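Long-range contact in transcription factor cep-1 (Caenorhabditis elegans, PDB 1T4W), which activates transcription by binding the same DNA consensus sequence as p53, promoting apoptosis under genotoxic stress and supporting proper meiotic chromosome segregation: residues S99-I103 against G117-T121. Residue numbers count along the deposited sequence, not the author numbering.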
loop_
_atom_site.group_PDB
_atom_site.type_symbol
_atom_site.label_atom_id
_atom_site.label_comp_id
_atom_site.label_asym_id
_atom_site.label_seq_id
_atom_site.Cartn_x
_atom_site.Cartn_y
_atom_site.Cartn_z
ATOM N N SER A 99 6.506 -2.806 -12.880
ATOM C CA SER A 99 5.719 -2.673 -11.649
ATOM C C SER A 99 5.921 -1.268 -11.080
ATOM O O SER A 99 7.039 -0.751 -11.048
ATOM C CB SER A 99 6.140 -3.702 -10.606
ATOM O OG SER A 99 5.279 -3.635 -9.482
ATOM N N PHE A 100 4.835 -0.648 -10.645
ATOM C CA PHE A 100 4.910 0.691 -10.081
ATOM C C PHE A 100 5.680 0.668 -8.743
ATOM O O PHE A 100 6.394 1.624 -8.389
ATOM C CB PHE A 100 3.487 1.229 -9.868
ATOM C CG PHE A 100 3.415 2.733 -9.709
ATOM C CD1 PHE A 100 3.793 3.347 -8.511
ATOM C CD2 PHE A 100 3.017 3.538 -10.777
ATOM C CE1 PHE A 100 3.779 4.758 -8.375
ATOM C CE2 PHE A 100 3.003 4.944 -10.658
ATOM C CZ PHE A 100 3.386 5.546 -9.457
ATOM N N PHE A 101 5.559 -0.443 -8.023
ATOM C CA PHE A 101 6.182 -0.570 -6.708
ATOM C C PHE A 101 6.901 -1.891 -6.488
ATOM O O PHE A 101 6.651 -2.866 -7.185
ATOM C CB PHE A 101 5.116 -0.405 -5.616
ATOM C CG PHE A 101 4.131 -1.548 -5.548
ATOM C CD1 PHE A 101 3.221 -1.759 -6.570
ATOM C CD2 PHE A 101 4.135 -2.428 -4.464
ATOM C CE1 PHE A 101 2.317 -2.835 -6.530
ATOM C CE2 PHE A 101 3.241 -3.501 -4.401
ATOM C CZ PHE A 101 2.325 -3.705 -5.438
ATOM N N TYR A 102 7.778 -1.917 -5.491
ATOM C CA TYR A 102 8.529 -3.122 -5.145
ATOM C C TYR A 102 8.574 -3.315 -3.626
ATOM O O TYR A 102 8.315 -2.386 -2.850
ATOM C CB TYR A 102 9.959 -3.044 -5.697
ATOM C CG TYR A 102 10.011 -2.796 -7.191
ATOM C CD1 TYR A 102 9.971 -1.495 -7.711
ATOM C CD2 TYR A 102 10.031 -3.869 -8.091
ATOM C CE1 TYR A 102 9.944 -1.272 -9.094
ATOM C CE2 TYR A 102 9.999 -3.657 -9.459
ATOM C CZ TYR A 102 9.951 -2.357 -9.956
ATOM O OH TYR A 102 9.858 -2.175 -11.310
ATOM N N ILE A 103 8.909 -4.532 -3.219
ATOM C CA ILE A 103 8.984 -4.905 -1.817
ATOM C C ILE A 103 10.436 -5.249 -1.485
ATOM O O ILE A 103 11.059 -6.074 -2.158
ATOM C CB ILE A 103 8.064 -6.138 -1.560
ATOM C CG1 ILE A 103 6.632 -5.805 -2.003
ATOM C CG2 ILE A 103 8.112 -6.559 -0.086
ATOM C CD1 ILE A 103 6.002 -4.623 -1.278
ATOM N N GLY A 117 -3.653 -8.429 -11.602
ATOM C CA GLY A 117 -3.234 -7.104 -11.193
ATOM C C GLY A 117 -1.899 -7.274 -10.487
ATOM O O GLY A 117 -1.648 -8.311 -9.856
ATOM N N SER A 118 -1.038 -6.267 -10.602
ATOM C CA SER A 118 0.290 -6.282 -9.983
ATOM C C SER A 118 0.165 -6.611 -8.475
ATOM O O SER A 118 -0.345 -5.823 -7.685
ATOM C CB SER A 118 0.959 -4.923 -10.196
ATOM O OG SER A 118 2.321 -4.954 -9.813
ATOM N N THR A 119 0.643 -7.781 -8.083
ATOM C CA THR A 119 0.514 -8.228 -6.707
ATOM C C THR A 119 1.747 -8.939 -6.172
ATOM O O THR A 119 2.291 -9.819 -6.837
ATOM C CB THR A 119 -0.664 -9.238 -6.575
ATOM O OG1 THR A 119 -1.874 -8.631 -7.036
ATOM C CG2 THR A 119 -0.830 -9.707 -5.116
ATOM N N PHE A 120 2.179 -8.563 -4.972
ATOM C CA PHE A 120 3.288 -9.252 -4.333
ATOM C C PHE A 120 2.599 -10.116 -3.290
ATOM O O PHE A 120 1.760 -9.630 -2.520
ATOM C CB PHE A 120 4.262 -8.284 -3.654
ATOM C CG PHE A 120 5.241 -7.636 -4.609
ATOM C CD1 PHE A 120 4.888 -6.498 -5.335
ATOM C CD2 PHE A 120 6.491 -8.197 -4.818
ATOM C CE1 PHE A 120 5.776 -5.935 -6.270
ATOM C CE2 PHE A 120 7.388 -7.644 -5.750
ATOM C CZ PHE A 120 7.020 -6.511 -6.476
ATOM N N THR A 121 2.907 -11.405 -3.299
ATOM C CA THR A 121 2.331 -12.331 -2.335
ATOM C C THR A 121 3.364 -12.814 -1.349
ATOM O O THR A 121 4.363 -13.461 -1.715
ATOM C CB THR A 121 1.704 -13.560 -3.021
ATOM O OG1 THR A 121 0.652 -13.132 -3.893
ATOM C CG2 THR A 121 1.113 -14.519 -1.975
HETATM O O HOH W 1 2.275 -2.044 -10.354
#
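At S99 the side chain points toward 117-121, and its OG donates a 2.8 Å hydrogen bond to F101 O, turning the hydroxyl back onto its own backbone just ahead of strand 101-104. The S99 OG to S118 OG separation is 3.3 Å, while S118 OG is hydrogen-bonded to Y112 OH. F100 turns its ring away onto V82 and C139, yet its backbone still takes part: a water accepts from F100 N (2.9 Å) and lies 3.0 Å from S118 OG, bridging the segments where the strands have not yet begun. F101 brings the first ring-to-ring contact. The edge of F120 meets the F101 face in an offset edge-to-face pair, with centroids 5.3 Å apart, planes at 65° and F101 CE2 to F120 CD1 at 3.5 Å. Y102 directs its CA-to-CB bond away, and its nearest atom to F120 is main-chain CA (Y102 CA to F120 CZ, 3.9 Å); its OH hydrogen-bonds P96 O. I103 then lies over one face of the F120 ring in a CH-pi contact: I103 CG1 is 3.8 Å from the F120 centroid, 24° off the ring normal. F120 accounts for 105 of the 272 Å² buried in total. The strand segments run almost parallel (7°) but 8.5 Å apart, and they belong to different sheets: 101-104 pairs with 130-137, and 119-123 lies between 57-65 and 109-113. Such side-chain packing between two sheets is characteristic of the hydrophobic core of the beta-sandwich in p53-family DNA-binding domains.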